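Local coordinates for protein-tyrosine-phosphatase (Shewanella sp., PDB 2Z72), which catalyses the hydrolysis of phosphotyrosine esters, probably with a pair of zinc ions held in a calcineurin-like phosphoesterase fold as its catalytic centre, at residues 112-117 against 284-289; 76-81 against 205-210; 291-296 against 300-305; 151-156 against 254-259; 81-86 against 126-131. All coordinates share one frame; numbering follows the deposited sequence.

Contact 1: 112-117 against 284-289; sequences TGDIFD and VGHTSQ. With ZN (zinc ion), chain C; ZN (zinc ion), chain B.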
# COMPACT_ATOMS: atom_id res chain seq x y z
N THR A 112 2.46 -3.63 0.91
CA THR A 112 1.45 -4.17 1.83
C THR A 112 0.82 -3.11 2.73
O THR A 112 0.68 -3.35 3.94
CB THR A 112 2.02 -5.32 2.66
OG1 THR A 112 3.16 -4.91 3.37
CG2 THR A 112 2.49 -6.48 1.75
N GLY A 113 0.41 -1.98 2.15
CA GLY A 113 -0.39 -1.00 2.88
C GLY A 113 0.37 0.14 3.53
O GLY A 113 1.59 0.22 3.56
N ASP A 114 -0.43 1.07 4.02
CA ASP A 114 0.01 2.21 4.86
C ASP A 114 0.90 3.18 4.15
O ASP A 114 1.94 3.63 4.62
CB ASP A 114 0.61 1.74 6.19
CG ASP A 114 -0.42 1.43 7.25
OD1 ASP A 114 0.07 1.23 8.46
OD2 ASP A 114 -1.61 1.34 6.96
N ILE A 115 0.40 3.64 2.98
CA ILE A 115 0.87 4.87 2.35
C ILE A 115 0.49 6.08 3.17
O ILE A 115 1.27 7.00 3.38
CB ILE A 115 0.33 5.01 0.92
CG1 ILE A 115 0.98 3.99 -0.01
CG2 ILE A 115 0.51 6.45 0.43
CD1 ILE A 115 0.42 3.93 -1.40
N PHE A 116 -0.77 6.12 3.61
CA PHE A 116 -1.29 7.28 4.34
C PHE A 116 -0.68 7.41 5.75
O PHE A 116 -0.25 6.45 6.36
CB PHE A 116 -2.78 7.18 4.51
CG PHE A 116 -3.58 7.45 3.26
CD1 PHE A 116 -4.00 6.42 2.43
CD2 PHE A 116 -3.92 8.74 2.94
CE1 PHE A 116 -4.73 6.71 1.31
CE2 PHE A 116 -4.65 9.01 1.82
CZ PHE A 116 -5.08 8.01 1.01
N ASP A 117 -0.72 8.66 6.20
CA ASP A 117 -0.59 9.14 7.57
C ASP A 117 0.86 9.23 8.03
O ASP A 117 1.78 8.63 7.48
CB ASP A 117 -1.45 8.27 8.51
CG ASP A 117 -2.93 8.48 8.34
OD1 ASP A 117 -3.70 7.67 8.94
OD2 ASP A 117 -3.34 9.45 7.65
N VAL A 284 4.34 -9.50 6.00
CA VAL A 284 3.48 -8.52 6.63
C VAL A 284 4.23 -7.20 6.89
O VAL A 284 5.47 -7.19 7.03
CB VAL A 284 2.92 -9.01 7.97
CG1 VAL A 284 2.14 -10.28 7.76
CG2 VAL A 284 4.03 -9.26 9.00
N GLY A 285 3.45 -6.15 6.95
CA GLY A 285 3.95 -4.83 7.37
C GLY A 285 3.47 -4.52 8.76
O GLY A 285 3.55 -5.41 9.66
N HIS A 286 2.97 -3.30 8.98
CA HIS A 286 2.21 -2.79 10.08
C HIS A 286 2.96 -2.60 11.39
O HIS A 286 2.73 -1.59 12.06
CB HIS A 286 0.95 -3.65 10.33
CG HIS A 286 -0.02 -3.18 11.35
ND1 HIS A 286 -0.68 -1.99 11.37
CD2 HIS A 286 -0.49 -3.84 12.45
CE1 HIS A 286 -1.45 -1.97 12.43
NE2 HIS A 286 -1.39 -3.09 13.13
N THR A 287 3.74 -3.56 11.79
CA THR A 287 4.52 -3.57 13.01
C THR A 287 5.98 -3.28 12.66
O THR A 287 6.67 -4.12 12.10
CB THR A 287 4.34 -4.91 13.76
OG1 THR A 287 2.96 -5.19 13.94
CG2 THR A 287 4.99 -4.79 15.16
N SER A 288 6.40 -2.04 13.01
CA SER A 288 7.63 -1.51 12.43
C SER A 288 8.87 -2.17 13.04
O SER A 288 8.99 -2.28 14.26
CB SER A 288 7.72 -0.01 12.63
OG SER A 288 6.51 0.61 12.19
N GLN A 289 9.77 -2.52 12.17
CA GLN A 289 11.08 -3.11 12.50
C GLN A 289 12.23 -2.22 12.05
O GLN A 289 12.06 -1.30 11.25
CB GLN A 289 11.22 -4.48 11.80
CG GLN A 289 10.08 -5.42 12.10
CD GLN A 289 9.83 -5.65 13.56
OE1 GLN A 289 8.68 -5.59 14.05
NE2 GLN A 289 10.89 -5.93 14.23
ZN ZN C . -0.50 -0.45 9.90
ZN ZN B . 2.02 1.52 9.37
O HOH W 1 0.98 0.53 10.73
O HOH W 2 3.84 1.50 10.45
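Two irregular segments, 112-117 just past the end of strand 108-111 and the turn 284-289 that leaves strand 281-284, approach with the CA atoms of T112 and G285 6.1 Å apart and those of D114 and H286 7.6 Å apart. They meet at the two-metal site of a calcineurin-like phosphoesterase, and the link between them runs largely through zinc. OD1 of D114 is the bridging ligand: it lies 2.3 Å from the zinc ion of chain C and 2.2 Å from the zinc ion of chain B. The D114 carboxylate has a further polar partner in H150. From the other segment H286 offers ND1 to the chain C ion at 2.1 Å. CG anti to the backbone N (chi1 -174°) places its ring by the ions, and the rotation about CB-CG (chi2 59°) turns ND1 to the zinc; OD1 of D114 comes to the edge of that ring, near its plane. D78 and H80 complete the chain B site together with waters 1 and 2, whereas N149 and H207 complete the chain C site with water 1. Away from the metals, OG1 of T112 rests 3.8 Å from N of G285, a packing contact, while its polar partner is OG of S77. G285, without a side chain, lets its backbone lie close to that hydroxyl. Water 1, which bridges the two zinc ions, also donates a hydrogen bond of 3.1 Å to the carbonyl O of H286.

Contact 2: 76-81 against 205-210; sequences LSDVHG and YMHGGI. With ZN (zinc ion), chain B; ZN (zinc ion), chain C.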
# COMPACT_ATOMS: atom_id res chain seq x y z
N LEU A 76 7.46 -4.40 0.16
CA LEU A 76 7.78 -3.30 1.07
C LEU A 76 6.48 -2.75 1.60
O LEU A 76 5.40 -3.09 1.14
CB LEU A 76 8.68 -2.22 0.44
CG LEU A 76 8.01 -1.39 -0.68
CD1 LEU A 76 8.92 -0.22 -1.05
CD2 LEU A 76 7.73 -2.17 -1.95
N SER A 77 6.54 -1.85 2.59
CA SER A 77 5.31 -1.47 3.29
C SER A 77 5.51 -0.24 4.14
O SER A 77 6.61 0.18 4.44
CB SER A 77 4.96 -2.61 4.25
OG SER A 77 3.61 -2.56 4.65
N ASP A 78 4.39 0.35 4.56
CA ASP A 78 4.34 1.37 5.61
C ASP A 78 5.21 2.57 5.27
O ASP A 78 5.97 3.10 6.08
CB ASP A 78 4.72 0.76 6.96
CG ASP A 78 3.68 -0.25 7.43
OD1 ASP A 78 2.73 0.11 8.16
OD2 ASP A 78 3.79 -1.43 7.01
N VAL A 79 5.05 3.06 4.03
CA VAL A 79 5.77 4.27 3.64
C VAL A 79 5.31 5.49 4.46
O VAL A 79 6.13 6.37 4.71
CB VAL A 79 5.60 4.46 2.12
CG1 VAL A 79 6.09 5.81 1.65
CG2 VAL A 79 6.28 3.34 1.35
N HIS A 80 4.03 5.56 4.82
CA HIS A 80 3.56 6.61 5.74
C HIS A 80 4.00 7.98 5.28
O HIS A 80 4.62 8.77 6.00
CB HIS A 80 3.99 6.30 7.18
CG HIS A 80 3.11 5.24 7.78
ND1 HIS A 80 1.77 5.37 7.88
CD2 HIS A 80 3.40 4.04 8.35
CE1 HIS A 80 1.26 4.28 8.45
NE2 HIS A 80 2.24 3.42 8.76
N GLY A 81 3.77 8.29 4.00
CA GLY A 81 4.00 9.60 3.47
C GLY A 81 5.45 10.00 3.29
O GLY A 81 5.70 11.23 3.14
N TYR A 205 0.49 -12.41 1.51
CA TYR A 205 0.85 -11.01 1.78
C TYR A 205 -0.39 -10.29 2.32
O TYR A 205 -1.46 -10.32 1.72
CB TYR A 205 1.24 -10.31 0.50
CG TYR A 205 2.44 -10.85 -0.21
CD1 TYR A 205 2.34 -11.94 -1.05
CD2 TYR A 205 3.69 -10.26 -0.04
CE1 TYR A 205 3.43 -12.47 -1.71
CE2 TYR A 205 4.79 -10.79 -0.69
CZ TYR A 205 4.68 -11.90 -1.55
OH TYR A 205 5.81 -12.39 -2.15
N MET A 206 -0.21 -9.54 3.41
CA MET A 206 -1.22 -8.63 3.91
C MET A 206 -0.55 -7.68 4.90
O MET A 206 0.59 -7.83 5.30
CB MET A 206 -2.38 -9.41 4.53
CG MET A 206 -2.25 -10.01 5.92
SD MET A 206 -0.96 -11.26 6.12
CE MET A 206 -1.46 -12.40 4.82
N HIS A 207 -1.33 -6.67 5.32
CA HIS A 207 -0.72 -5.62 6.11
C HIS A 207 -0.33 -6.06 7.52
O HIS A 207 0.82 -5.83 7.94
CB HIS A 207 -1.69 -4.44 6.16
CG HIS A 207 -1.09 -3.28 6.90
ND1 HIS A 207 0.01 -2.61 6.40
CD2 HIS A 207 -1.40 -2.69 8.06
CE1 HIS A 207 0.35 -1.69 7.26
NE2 HIS A 207 -0.49 -1.66 8.31
N GLY A 208 -1.25 -6.64 8.27
CA GLY A 208 -1.06 -6.97 9.68
C GLY A 208 -0.68 -8.41 9.91
O GLY A 208 0.41 -8.75 10.40
N GLY A 209 -1.59 -9.32 9.53
CA GLY A 209 -1.36 -10.76 9.68
C GLY A 209 -2.68 -11.45 9.81
O GLY A 209 -3.70 -10.88 10.02
N ILE A 210 -2.63 -12.82 9.69
CA ILE A 210 -3.81 -13.65 9.76
C ILE A 210 -3.78 -14.39 11.10
O ILE A 210 -2.86 -15.14 11.38
CB ILE A 210 -3.88 -14.61 8.56
CG1 ILE A 210 -3.66 -13.92 7.22
CG2 ILE A 210 -5.20 -15.40 8.62
CD1 ILE A 210 -4.75 -12.94 6.84
ZN ZN B . 2.02 1.52 9.37
ZN ZN C . -0.50 -0.45 9.90
O HOH W 2 3.84 1.50 10.45
O HOH W 1 0.98 0.53 10.73
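The dinuclear zinc centre takes ligands here from the loop 76-81, which follows strand 72-76, and from segment 205-210, the end of strand 203-206 and the loop beyond it. D78 binds the zinc ion of chain B through OD1 at 2.0 Å, and H80 binds the same ion through NE2. H207 serves the zinc ion of chain C, its NE2 2.0 Å away. The two sets of ligands touch directly where OD1 of D78 lies in the plane of the H207 ring, at its edge, 3.1 Å from CE1; carboxylate and ring planes are 31° apart. Second-shell bonds fix both groups. OG of S77 donates to OD2 of D78 over 2.6 Å, meeting it from above the carboxylate plane, and N of H286 also bonds to OD2. ND1 of H207 bonds to the carbonyl O of T112, which sets the ring's rotation and leaves NE2 for the metal. An Asp-X-His pair on one loop facing a histidine on another is typical of the metal site of calcineurin-like phosphoesterases.

Contact 3: 291-296 against 300-305; sequences RVLGLF and VIAVDS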
# COMPACT_ATOMS: atom_id res chain seq x y z
N ARG A 291 14.64 -3.15 10.24
CA ARG A 291 15.13 -3.67 8.97
C ARG A 291 14.14 -4.69 8.49
O ARG A 291 13.28 -5.13 9.27
CB ARG A 291 16.53 -4.33 9.05
CG ARG A 291 16.65 -5.42 10.09
CD ARG A 291 18.02 -6.10 10.08
NE ARG A 291 17.89 -7.35 10.85
CZ ARG A 291 17.91 -7.40 12.17
NH1 ARG A 291 18.10 -6.29 12.92
NH2 ARG A 291 17.74 -8.59 12.70
N VAL A 292 14.21 -5.08 7.23
CA VAL A 292 13.47 -6.28 6.76
C VAL A 292 14.09 -7.49 7.49
O VAL A 292 15.30 -7.62 7.56
CB VAL A 292 13.55 -6.40 5.26
CG1 VAL A 292 13.26 -7.84 4.77
CG2 VAL A 292 12.63 -5.42 4.57
N LEU A 293 13.25 -8.32 8.08
CA LEU A 293 13.81 -9.43 8.85
C LEU A 293 12.78 -10.55 8.84
O LEU A 293 11.56 -10.36 8.73
CB LEU A 293 14.15 -9.01 10.23
CG LEU A 293 13.04 -8.37 11.07
CD1 LEU A 293 12.10 -9.35 11.74
CD2 LEU A 293 13.78 -7.54 12.12
N GLY A 294 13.35 -11.72 9.09
CA GLY A 294 12.53 -12.90 9.27
C GLY A 294 12.35 -13.32 10.71
O GLY A 294 13.26 -13.09 11.54
N LEU A 295 11.18 -13.92 10.96
CA LEU A 295 10.85 -14.54 12.25
C LEU A 295 10.42 -15.98 12.00
O LEU A 295 9.97 -16.37 10.91
CB LEU A 295 9.70 -13.75 12.91
CG LEU A 295 10.05 -12.31 13.33
CD1 LEU A 295 8.80 -11.73 13.90
CD2 LEU A 295 11.13 -12.32 14.37
N PHE A 296 10.58 -16.79 13.03
CA PHE A 296 10.10 -18.19 12.99
C PHE A 296 10.71 -18.94 11.83
O PHE A 296 10.05 -19.48 10.97
CB PHE A 296 8.59 -18.27 12.96
CG PHE A 296 7.94 -17.52 14.10
CD1 PHE A 296 7.28 -16.33 13.87
CD2 PHE A 296 8.03 -17.99 15.38
CE1 PHE A 296 6.68 -15.66 14.91
CE2 PHE A 296 7.45 -17.33 16.46
CZ PHE A 296 6.79 -16.12 16.22
N VAL A 300 7.73 -15.99 8.70
CA VAL A 300 7.16 -14.65 8.62
C VAL A 300 8.30 -13.72 8.21
O VAL A 300 9.37 -13.75 8.81
CB VAL A 300 6.54 -14.17 9.95
CG1 VAL A 300 6.22 -12.67 9.90
CG2 VAL A 300 5.26 -14.91 10.31
N ILE A 301 8.03 -12.88 7.21
CA ILE A 301 8.98 -11.81 6.89
C ILE A 301 8.27 -10.49 7.13
O ILE A 301 7.24 -10.22 6.57
CB ILE A 301 9.55 -11.86 5.48
CG1 ILE A 301 9.99 -13.27 5.04
CG2 ILE A 301 10.69 -10.87 5.36
CD1 ILE A 301 11.18 -13.83 5.79
N ALA A 302 8.93 -9.69 8.02
CA ALA A 302 8.45 -8.36 8.37
C ALA A 302 9.05 -7.37 7.39
O ALA A 302 10.27 -7.27 7.24
CB ALA A 302 8.91 -8.03 9.79
N VAL A 303 8.19 -6.63 6.69
CA VAL A 303 8.63 -5.67 5.69
C VAL A 303 8.19 -4.23 6.01
O VAL A 303 8.34 -3.39 5.13
CB VAL A 303 8.23 -6.10 4.26
CG1 VAL A 303 8.88 -7.45 3.91
CG2 VAL A 303 6.73 -6.16 4.05
N ASP A 304 7.76 -3.98 7.22
CA ASP A 304 7.73 -2.59 7.70
C ASP A 304 9.12 -2.34 8.26
O ASP A 304 9.42 -2.82 9.36
CB ASP A 304 6.62 -2.35 8.68
CG ASP A 304 6.58 -0.91 9.21
OD1 ASP A 304 5.60 -0.61 9.90
OD2 ASP A 304 7.54 -0.14 8.91
N SER A 305 9.93 -1.63 7.52
CA SER A 305 11.30 -1.32 7.89
C SER A 305 11.48 0.07 8.42
O SER A 305 12.57 0.65 8.35
CB SER A 305 12.14 -1.53 6.64
OG SER A 305 11.66 -0.59 5.74
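V292 lays its CG1 methyl obliquely across CG2 of I301, 4.0 Å away in one of the two conformers of that isoleucine, at one end of a beta hairpin formed by strands 293-295 and 300-302. The short strand axes come within 4.7 Å and make an angle of 147°, so the pair is antiparallel with a marked twist. L293 with A302 and L295 with V300 are hydrogen-bonded pairs; G294 with I301 is the non-hydrogen-bonded pair between them. The two bonds of the first pair are unequal: A302 N reaches L293 O at 2.8 Å, nearly along the C=O axis, while L293 N reaches A302 O at 3.3 Å. In the second pair, L295 N donates to V300 O with an N-H...O angle of 171°. On the face carrying L293 and A302, CD1 of L293 lies 4.0 Å from CB of A302, and CD2 of the same leucine rests over one face of the R291 guanidinium. The other face has I301, whose CD1, in that same conformer, lies 3.8 Å from CA of G294. Strand 293-295 is outermost in its sheet, and strand 300-302 joins the hairpin to strand 281-284. L270 of helix 267-277 packs on V300 and F296, the two residues that meet through V300 CG2 and F296 CD1 at 4.3 Å.

Contact 4: 151-156 against 254-259; sequences EQMVLG and PTWYRG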
# COMPACT_ATOMS: atom_id res chain seq x y z
N GLU A 151 -5.11 3.18 5.21
CA GLU A 151 -6.02 3.39 4.11
C GLU A 151 -7.47 3.28 4.56
O GLU A 151 -8.32 4.08 4.19
CB GLU A 151 -5.75 2.44 2.94
CG GLU A 151 -4.53 2.72 2.11
CD GLU A 151 -3.23 2.59 2.86
OE1 GLU A 151 -2.37 3.45 2.75
OE2 GLU A 151 -3.11 1.54 3.56
N GLN A 152 -7.75 2.22 5.36
CA GLN A 152 -9.10 2.03 5.83
C GLN A 152 -9.56 3.17 6.75
O GLN A 152 -10.67 3.70 6.63
CB GLN A 152 -9.24 0.69 6.58
CG GLN A 152 -8.98 -0.51 5.67
CD GLN A 152 -8.87 -1.83 6.43
OE1 GLN A 152 -8.56 -1.85 7.62
NE2 GLN A 152 -9.17 -2.91 5.72
N MET A 153 -8.68 3.58 7.64
CA MET A 153 -9.00 4.67 8.56
C MET A 153 -9.30 5.96 7.80
O MET A 153 -10.34 6.58 7.98
CB MET A 153 -7.86 4.90 9.55
CG MET A 153 -8.05 3.95 10.74
SD MET A 153 -6.98 4.33 12.13
CE MET A 153 -5.39 3.77 11.55
N VAL A 154 -8.41 6.37 6.89
CA VAL A 154 -8.60 7.59 6.14
C VAL A 154 -9.89 7.54 5.36
O VAL A 154 -10.70 8.47 5.39
CB VAL A 154 -7.40 7.90 5.24
CG1 VAL A 154 -7.72 8.96 4.22
CG2 VAL A 154 -6.20 8.32 6.14
N LEU A 155 -10.10 6.47 4.59
CA LEU A 155 -11.26 6.43 3.73
C LEU A 155 -12.54 6.44 4.58
O LEU A 155 -13.55 7.00 4.14
CB LEU A 155 -11.21 5.24 2.77
CG LEU A 155 -10.52 5.52 1.44
CD1 LEU A 155 -9.16 6.10 1.49
CD2 LEU A 155 -10.60 4.18 0.66
N GLY A 156 -12.47 5.86 5.77
CA GLY A 156 -13.62 5.80 6.65
C GLY A 156 -13.82 6.98 7.58
O GLY A 156 -14.83 6.97 8.30
N PRO A 254 -7.06 -8.92 9.49
CA PRO A 254 -5.88 -8.87 8.64
C PRO A 254 -5.10 -7.57 8.59
O PRO A 254 -3.90 -7.64 8.29
CB PRO A 254 -6.49 -9.21 7.26
CG PRO A 254 -7.64 -10.14 7.55
CD PRO A 254 -8.21 -9.62 8.87
N THR A 255 -5.74 -6.43 8.80
CA THR A 255 -5.03 -5.17 8.69
C THR A 255 -4.57 -4.56 10.01
O THR A 255 -3.82 -3.60 9.99
CB THR A 255 -5.86 -4.13 7.93
OG1 THR A 255 -7.08 -3.95 8.63
CG2 THR A 255 -6.11 -4.57 6.50
N TRP A 256 -4.90 -5.19 11.13
CA TRP A 256 -4.44 -4.72 12.44
C TRP A 256 -3.69 -5.75 13.24
O TRP A 256 -2.99 -5.40 14.19
CB TRP A 256 -5.62 -4.23 13.28
CG TRP A 256 -6.21 -2.93 12.89
CD1 TRP A 256 -7.20 -2.70 11.95
CD2 TRP A 256 -5.87 -1.66 13.40
NE1 TRP A 256 -7.50 -1.39 11.87
CE2 TRP A 256 -6.70 -0.70 12.75
CE3 TRP A 256 -4.99 -1.18 14.36
CZ2 TRP A 256 -6.63 0.66 13.03
CZ3 TRP A 256 -4.92 0.15 14.62
CH2 TRP A 256 -5.74 1.08 13.97
N TYR A 257 -3.84 -7.05 12.95
CA TYR A 257 -3.30 -8.08 13.81
C TYR A 257 -1.81 -7.99 13.94
O TYR A 257 -1.11 -7.91 12.94
CB TYR A 257 -3.66 -9.42 13.19
CG TYR A 257 -3.25 -10.64 14.00
CD1 TYR A 257 -3.70 -10.83 15.32
CD2 TYR A 257 -2.44 -11.62 13.42
CE1 TYR A 257 -3.34 -11.97 16.03
CE2 TYR A 257 -2.10 -12.74 14.16
CZ TYR A 257 -2.53 -12.91 15.45
OH TYR A 257 -2.17 -14.06 16.13
N ARG A 258 -1.34 -8.03 15.19
CA ARG A 258 0.06 -7.98 15.48
C ARG A 258 0.59 -9.23 16.18
O ARG A 258 1.68 -9.23 16.73
CB ARG A 258 0.48 -6.77 16.35
CG ARG A 258 0.22 -5.50 15.60
CD ARG A 258 0.94 -4.38 16.32
NE ARG A 258 0.48 -3.09 15.95
CZ ARG A 258 0.85 -2.17 15.16
NH1 ARG A 258 0.35 -0.94 14.90
NH2 ARG A 258 1.94 -2.43 14.44
N GLY A 259 -0.19 -10.30 16.14
CA GLY A 259 0.13 -11.51 16.88
C GLY A 259 1.46 -12.09 16.46
O GLY A 259 2.14 -12.75 17.28
O HOH W 3 -9.62 -0.69 9.86
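OE1 of Q152 is gripped by two donors, the hydroxyl OG1 of T255 at 2.8 Å and water 3 at 2.7 Å. Donation by T255 is off the amide plane: OG1 makes a C=O...O angle of 120° and is tilted 28° from the carbonyl plane. The same water accepts from NE1 of W256 over 3.0 Å, lying in the plane of the indole at its edge, and so bridges OE1 of Q152 and NE1 of W256, which are themselves 4.4 Å apart. Q152 reaches out from helix 149-156 with its chain extended beyond CG (chi2 170°), meeting T255 from the opposite direction. The T255 methyl CG2 packs 3.6 Å from NE2 of the amide. One residue further along the helix, M153 crosses W256 at about a right angle. In one of its two conformers the chain bends at the thioether, which brings CE to 3.6 Å from CH2 of the indole. SD then lies at the edge of the six-membered ring, 5.0 Å from its centroid, a Met-aromatic contact. On the helix, E151 accepts from N of D114, a zinc ligand, while on the loop R258 donates to O of H286, another ligand residue. Loop 254-259 and residues 151-153, which follow the zinc ligand N149 on helix 149-156, thus lie around the dinuclear site as second-shell packing of the calcineurin-like phosphoesterase fold.

Contact 5: 81-86 against 126-131; sequences GQYDVL and LWFMYQ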
# COMPACT_ATOMS: atom_id res chain seq x y z
N GLY A 81 3.77 8.29 4.00
CA GLY A 81 4.00 9.60 3.47
C GLY A 81 5.45 10.00 3.29
O GLY A 81 5.70 11.23 3.14
N GLN A 82 6.38 9.09 3.29
CA GLN A 82 7.81 9.39 3.12
C GLN A 82 8.24 9.07 1.68
O GLN A 82 8.84 8.05 1.39
CB GLN A 82 8.62 8.65 4.15
CG GLN A 82 8.30 9.06 5.56
CD GLN A 82 8.70 10.47 5.93
OE1 GLN A 82 8.11 11.03 6.91
NE2 GLN A 82 9.66 11.06 5.29
N TYR A 83 7.90 9.97 0.77
CA TYR A 83 8.20 9.82 -0.64
C TYR A 83 9.68 9.78 -0.93
O TYR A 83 10.19 8.92 -1.67
CB TYR A 83 7.54 10.94 -1.45
CG TYR A 83 7.94 10.96 -2.91
CD1 TYR A 83 8.72 11.93 -3.45
CD2 TYR A 83 7.47 9.94 -3.75
CE1 TYR A 83 9.07 11.96 -4.78
CE2 TYR A 83 7.82 9.96 -5.10
CZ TYR A 83 8.61 10.95 -5.60
OH TYR A 83 8.93 10.90 -6.96
N ASP A 84 10.46 10.71 -0.34
CA ASP A 84 11.87 10.75 -0.63
C ASP A 84 12.53 9.44 -0.26
O ASP A 84 13.41 8.94 -1.02
CB ASP A 84 12.57 11.90 0.12
CG ASP A 84 12.04 13.27 -0.21
OD1 ASP A 84 11.52 13.48 -1.32
OD2 ASP A 84 12.19 14.14 0.67
N VAL A 85 12.20 8.87 0.88
CA VAL A 85 12.80 7.60 1.29
C VAL A 85 12.39 6.47 0.35
O VAL A 85 13.25 5.68 -0.08
CB VAL A 85 12.40 7.25 2.73
CG1 VAL A 85 12.90 5.88 3.16
CG2 VAL A 85 12.93 8.32 3.71
N LEU A 86 11.12 6.40 0.00
CA LEU A 86 10.69 5.41 -0.96
C LEU A 86 11.43 5.48 -2.26
O LEU A 86 11.89 4.47 -2.84
CB LEU A 86 9.18 5.57 -1.19
CG LEU A 86 8.56 4.70 -2.27
CD1 LEU A 86 8.68 3.22 -1.92
CD2 LEU A 86 7.10 5.10 -2.52
N LEU A 126 1.21 8.66 -3.32
CA LEU A 126 0.05 8.11 -4.01
C LEU A 126 0.18 8.22 -5.50
O LEU A 126 -0.03 7.24 -6.25
CB LEU A 126 -1.22 8.82 -3.50
CG LEU A 126 -1.68 8.48 -2.07
CD1 LEU A 126 -2.71 9.47 -1.62
CD2 LEU A 126 -2.27 7.07 -1.98
N TRP A 127 0.53 9.41 -6.00
CA TRP A 127 0.60 9.58 -7.45
C TRP A 127 1.77 8.81 -8.04
O TRP A 127 1.69 8.38 -9.20
CB TRP A 127 0.61 11.06 -7.85
CG TRP A 127 -0.71 11.72 -7.65
CD1 TRP A 127 -1.06 12.67 -6.76
CD2 TRP A 127 -1.90 11.41 -8.42
NE1 TRP A 127 -2.37 12.99 -6.92
CE2 TRP A 127 -2.92 12.25 -7.92
CE3 TRP A 127 -2.21 10.54 -9.48
CZ2 TRP A 127 -4.21 12.22 -8.43
CZ3 TRP A 127 -3.49 10.52 -9.98
CH2 TRP A 127 -4.48 11.35 -9.46
N PHE A 128 2.87 8.68 -7.32
CA PHE A 128 3.97 7.88 -7.76
C PHE A 128 3.51 6.43 -7.89
O PHE A 128 3.82 5.78 -8.90
CB PHE A 128 5.15 7.99 -6.78
CG PHE A 128 6.25 6.99 -7.06
CD1 PHE A 128 7.10 7.12 -8.13
CD2 PHE A 128 6.40 5.91 -6.23
CE1 PHE A 128 8.09 6.19 -8.38
CE2 PHE A 128 7.40 4.97 -6.48
CZ PHE A 128 8.26 5.12 -7.54
N MET A 129 2.82 5.91 -6.90
CA MET A 129 2.37 4.50 -6.94
C MET A 129 1.33 4.29 -8.02
O MET A 129 1.31 3.19 -8.61
CB MET A 129 1.90 4.06 -5.57
CG MET A 129 2.98 3.93 -4.51
SD MET A 129 4.37 2.88 -4.98
CE MET A 129 3.51 1.33 -5.18
N TYR A 130 0.49 5.28 -8.30
CA TYR A 130 -0.48 5.19 -9.39
C TYR A 130 0.26 5.05 -10.72
O TYR A 130 -0.01 4.19 -11.55
CB TYR A 130 -1.35 6.41 -9.29
CG TYR A 130 -2.47 6.60 -10.29
CD1 TYR A 130 -2.21 7.00 -11.59
CD2 TYR A 130 -3.79 6.40 -9.96
CE1 TYR A 130 -3.21 7.18 -12.52
CE2 TYR A 130 -4.83 6.61 -10.85
CZ TYR A 130 -4.51 7.01 -12.14
OH TYR A 130 -5.49 7.25 -13.10
N GLN A 131 1.23 5.95 -10.95
CA GLN A 131 2.02 5.87 -12.17
C GLN A 131 2.76 4.53 -12.24
O GLN A 131 2.80 3.89 -13.31
CB GLN A 131 3.00 7.05 -12.23
CG GLN A 131 3.93 7.01 -13.40
CD GLN A 131 4.65 8.34 -13.47
OE1 GLN A 131 5.79 8.43 -12.98
NE2 GLN A 131 4.04 9.36 -14.03
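Aromatic contact comes first: Y83 and F128 form an offset edge-to-face pair, with the edge of the tyrosine directed toward the face of the phenylalanine. The centroids are 5.8 Å apart and the ring planes meet at 70°, with the two side chains crossing at about a right angle. CE2 of Y83 makes the approach, 3.7 Å from CB of F128 and 3.9 Å from its CG, so the tyrosine edge meets the root of the phenylalanine more than its far end. Both residues have CG anti to the backbone N (chi1 173° for Y83 and 170° for F128), which swings each ring into the space between the helices. Aliphatic contact supplies the rest. The L86 side chain, one turn on from Y83, runs obliquely to that of F128, and its CD2 lies 3.9 Å from CD2 of F128. The same methyl is 4.3 Å from SD of M129; of segment 81-86 only L86 meets M129. No hydrogen bond crosses between the segments; Q82 stands at the N-cap position of the first helix, and its carbonyl O takes the backbone bond from L86 N. V125 of helix 122-138 also touches Y83 and L86, and W190 of helix 186-192 packs against M129. M111 touches both L86 and M129, so helices 83-92 and 122-138 pack together beside strand 108-111 of the larger sheet in this calcineurin-like phosphoesterase fold.

Overall arrangement
Contacts 1 and 2 form the core of the site: their centres are about 3 Å apart, they share both zinc ions and waters 1 and 2, and their segments alternate along the chain. Contact 4 lies about 9 Å from each by centres and adds a second shell of hydrogen bonds, a bridging water and Met-aromatic packing. Contact 5 is also buried but apolar, joining two helices, and sits across the chain's centre from contact 4; it shares G81 with contact 2. Contact 3 is the most peripheral, partly buried, and rests on strand hydrogen bonds, yet D304 reaches S288 of contact 1, and its sheet also includes strand 203-206 of contact 2.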